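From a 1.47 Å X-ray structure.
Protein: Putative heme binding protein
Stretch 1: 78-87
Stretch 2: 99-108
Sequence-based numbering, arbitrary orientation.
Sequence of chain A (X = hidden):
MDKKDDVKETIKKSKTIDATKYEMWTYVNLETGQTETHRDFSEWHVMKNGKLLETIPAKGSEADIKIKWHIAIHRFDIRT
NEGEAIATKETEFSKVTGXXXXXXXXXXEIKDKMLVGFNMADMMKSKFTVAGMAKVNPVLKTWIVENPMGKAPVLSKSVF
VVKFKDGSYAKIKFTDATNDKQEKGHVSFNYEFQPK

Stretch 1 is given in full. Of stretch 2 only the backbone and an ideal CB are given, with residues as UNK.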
# COMPACT_ATOMS: atom_id res chain seq x y z
N ILE A 78 2.22 -0.10 -1.40
CA ILE A 78 1.68 -0.53 -0.09
C ILE A 78 2.70 -0.14 0.97
O ILE A 78 3.91 -0.44 0.82
CB ILE A 78 1.50 -2.07 0.03
CG1 ILE A 78 0.90 -2.66 -1.23
CG2 ILE A 78 0.66 -2.41 1.26
CD1 ILE A 78 -0.49 -2.25 -1.49
N ARG A 79 2.23 0.57 2.01
CA ARG A 79 3.08 0.85 3.18
C ARG A 79 2.39 0.34 4.45
O ARG A 79 1.23 -0.05 4.44
CB ARG A 79 3.41 2.33 3.32
CG ARG A 79 2.22 3.20 3.70
CD ARG A 79 2.61 4.59 4.14
NE ARG A 79 3.25 4.56 5.46
CZ ARG A 79 3.32 5.60 6.28
NH1 ARG A 79 2.81 6.79 5.96
NH2 ARG A 79 3.92 5.42 7.48
N THR A 80 3.16 0.39 5.55
CA THR A 80 2.66 0.04 6.88
C THR A 80 2.74 1.25 7.81
O THR A 80 3.34 2.27 7.47
CB THR A 80 3.50 -1.12 7.48
OG1 THR A 80 4.83 -0.67 7.81
CG2 THR A 80 3.56 -2.31 6.53
N ASN A 81 2.15 1.10 9.01
CA ASN A 81 2.22 2.16 10.05
C ASN A 81 3.36 1.81 11.01
O ASN A 81 3.12 1.30 12.12
CB ASN A 81 0.88 2.29 10.78
CG ASN A 81 0.82 3.50 11.69
OD1 ASN A 81 1.76 4.30 11.73
ND2 ASN A 81 -0.29 3.67 12.39
N GLU A 82 4.60 2.09 10.59
CA GLU A 82 5.82 1.67 11.29
C GLU A 82 5.85 0.16 11.60
O GLU A 82 6.21 -0.28 12.72
CB GLU A 82 6.02 2.52 12.58
CG GLU A 82 6.23 4.00 12.35
CD GLU A 82 6.22 4.80 13.65
OE1 GLU A 82 6.93 4.39 14.59
OE2 GLU A 82 5.48 5.79 13.77
N GLY A 83 5.47 -0.64 10.61
CA GLY A 83 5.51 -2.09 10.66
C GLY A 83 6.62 -2.73 9.88
O GLY A 83 7.56 -2.07 9.44
N GLU A 84 6.56 -4.05 9.75
CA GLU A 84 7.57 -4.80 8.99
C GLU A 84 6.96 -6.05 8.39
O GLU A 84 5.98 -6.60 8.94
CB GLU A 84 8.81 -5.07 9.86
CG GLU A 84 8.53 -5.84 11.15
CD GLU A 84 9.75 -5.98 12.08
OE1 GLU A 84 10.84 -5.45 11.78
OE2 GLU A 84 9.61 -6.65 13.11
N ALA A 85 7.51 -6.49 7.24
CA ALA A 85 6.90 -7.58 6.45
C ALA A 85 7.89 -8.59 5.89
O ALA A 85 9.05 -8.27 5.67
CB ALA A 85 6.10 -6.96 5.29
N ILE A 86 7.39 -9.81 5.67
CA ILE A 86 8.01 -10.87 4.86
C ILE A 86 7.03 -11.46 3.86
O ILE A 86 5.82 -11.41 4.05
CB ILE A 86 8.56 -12.10 5.68
CG1 ILE A 86 7.43 -12.81 6.45
CG2 ILE A 86 9.65 -11.65 6.60
CD1 ILE A 86 7.88 -14.08 7.15
N ALA A 87 7.59 -11.98 2.76
CA ALA A 87 6.86 -12.84 1.84
C ALA A 87 7.22 -14.29 2.16
O ALA A 87 8.38 -14.68 2.00
CB ALA A 87 7.19 -12.54 0.39
N UNK A 99 3.18 -16.76 14.06
CA UNK A 99 4.00 -15.69 13.54
C UNK A 99 5.34 -16.30 13.15
O UNK A 99 6.12 -16.68 14.03
CB UNK A 99 4.17 -14.56 14.56
N UNK A 100 5.62 -16.43 11.84
CA UNK A 100 6.87 -17.08 11.49
C UNK A 100 8.07 -16.23 11.80
O UNK A 100 7.99 -14.99 11.81
CB UNK A 100 6.88 -17.45 10.01
N UNK A 101 9.19 -16.90 12.05
CA UNK A 101 10.48 -16.24 12.10
C UNK A 101 10.89 -15.93 10.68
O UNK A 101 10.40 -16.55 9.73
CB UNK A 101 11.53 -17.10 12.81
N UNK A 102 11.78 -14.96 10.53
CA UNK A 102 12.23 -14.51 9.21
C UNK A 102 12.90 -13.14 9.23
O UNK A 102 13.03 -12.51 10.29
CB UNK A 102 11.04 -14.47 8.25
N UNK A 103 13.31 -12.69 8.04
CA UNK A 103 14.01 -11.42 7.86
C UNK A 103 13.01 -10.32 7.44
O UNK A 103 12.90 -9.96 6.25
CB UNK A 103 15.12 -11.57 6.82
N UNK A 104 12.33 -9.78 8.44
CA UNK A 104 11.29 -8.77 8.24
C UNK A 104 11.90 -7.43 7.82
O UNK A 104 12.94 -7.03 8.34
CB UNK A 104 10.47 -8.60 9.52
N UNK A 105 11.27 -6.77 6.83
CA UNK A 105 11.71 -5.47 6.35
C UNK A 105 10.73 -4.32 6.66
O UNK A 105 9.51 -4.44 6.42
CB UNK A 105 11.94 -5.55 4.84
N UNK A 106 11.28 -3.24 7.21
CA UNK A 106 10.53 -2.02 7.50
C UNK A 106 10.36 -1.18 6.21
O UNK A 106 11.01 -1.42 5.20
CB UNK A 106 11.24 -1.21 8.58
N UNK A 107 9.46 -0.21 6.28
CA UNK A 107 9.22 0.70 5.13
C UNK A 107 10.47 1.55 4.85
O UNK A 107 11.25 1.86 5.80
CB UNK A 107 8.02 1.61 5.40
N UNK A 108 10.65 1.94 3.59
CA UNK A 108 11.75 2.82 3.17
C UNK A 108 11.19 4.15 2.66
O UNK A 108 10.05 4.21 2.22
CB UNK A 108 12.60 2.15 2.09

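Position 99 lies beyond the reach of stretch 1, so nothing visible selects its side chain; the deposited residue is Leu 99. At position 100, phi is -71° and psi 153°, values that proline accepts, and the ideal CB lies 4.5 Å from Ile 86 CD1, favouring a compact apolar group. Pro 100 fits, its CB 4.4 Å from Ile 86 CD1. Position 101 directs its CB away and would tolerate almost anything; it is Ala 101.

Position 102 is more telling. Its phi/psi of 162°/-179° is comfortable chiefly for glycine, and an ideal CB would sit only 3.4 Å from Ile 86 CD1, a tight approach. Gly 102 answers both constraints. At 103 the CB points away again, where a polar residue is at ease, and Asp 103 occupies it.

Position 104 points toward stretch 1, its ideal CB 3.7 Å from Glu 84 CD and 4.3 Å from Ile 86 CG2. A broad side chain, aromatic or long aliphatic, could cover the isoleucine. Tyr 104 lays a ring face against it: Ile 86 CG2 stands 3.6 Å from the centroid of the Tyr 104 ring, 10° off the normal, a CH-pi contact. Within its own stretch, Tyr 104 OH donates to Pro 100 O at 2.6 Å.

At 105 the backbone does the pairing, so any residue but proline keeps the NH it needs: 105 N donates to Ala 85 O at 2.9 Å, and Ala 85 N to 105 O at 3.0 Å. The CB shares a sheet face with that of Ala 85, whose small side chain makes few demands, so many residues other than proline would serve. Lys 105 forms a salt bridge of 3.6 Å between Lys 105 NZ and Asp 103 OD2.

Position 106 has its CB on the same face as Glu 84, whose carboxylate invites a long basic or neutral polar partner. Lys 106 supplies the charge: Lys 106 NZ and Glu 84 OE1, 3.5 Å apart, form a salt bridge with a weak hydrogen bond.

Position 107 points toward Thr 80, which offers a backbone NH and a hydroxyl, with the Arg 79 guanidinium nearby. A short acceptor is wanted; aspartate or asparagine could reach, and the positive charge favours the acid. Asp 107 uses both oxygens, Thr 80 N donating to Asp 107 OD2 and Thr 80 OG1 to Asp 107 OD1, each at 2.9 Å. Asp 107 OD2 also forms a long salt bridge with Arg 79 NE, 3.8 Å away.

Position 108 is out of reach; it is Val 108.

Stretch 2 99-108: LPAGDYKKDV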
# COMPACT_ATOMS: atom_id res chain seq x y z
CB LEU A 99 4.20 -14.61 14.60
CG LEU A 99 5.07 -13.40 14.26
CD1 LEU A 99 4.54 -12.63 13.06
CD2 LEU A 99 5.13 -12.49 15.48
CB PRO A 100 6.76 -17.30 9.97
CG PRO A 100 5.38 -16.92 9.59
CD PRO A 100 4.91 -15.96 10.63
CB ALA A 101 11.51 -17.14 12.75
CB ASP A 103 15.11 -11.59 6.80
CG ASP A 103 15.99 -10.36 6.64
OD1 ASP A 103 16.07 -9.52 7.57
OD2 ASP A 103 16.62 -10.23 5.57
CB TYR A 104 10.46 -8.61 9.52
CG TYR A 104 9.53 -9.79 9.76
CD1 TYR A 104 9.97 -10.96 10.42
CD2 TYR A 104 8.20 -9.74 9.38
CE1 TYR A 104 9.11 -12.03 10.63
CE2 TYR A 104 7.34 -10.80 9.58
CZ TYR A 104 7.80 -11.95 10.23
OH TYR A 104 6.93 -13.00 10.42
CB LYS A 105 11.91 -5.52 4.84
CG LYS A 105 12.87 -6.57 4.32
CD LYS A 105 14.23 -6.40 4.98
CE LYS A 105 15.31 -7.17 4.24
NZ LYS A 105 16.63 -6.73 4.74
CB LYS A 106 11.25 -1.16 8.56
CG LYS A 106 11.30 -1.79 9.95
CD LYS A 106 12.37 -1.14 10.82
CE LYS A 106 12.69 -1.99 12.04
NZ LYS A 106 11.50 -2.21 12.90
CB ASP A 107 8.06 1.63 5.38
CG ASP A 107 6.72 0.94 5.51
OD1 ASP A 107 6.58 -0.31 5.54
OD2 ASP A 107 5.76 1.71 5.66
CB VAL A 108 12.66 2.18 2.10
CG1 VAL A 108 13.27 0.88 2.64
CG2 VAL A 108 11.94 1.93 0.78
O HOH W 1 6.04 3.09 8.18
O HOH W 2 8.04 0.53 8.72
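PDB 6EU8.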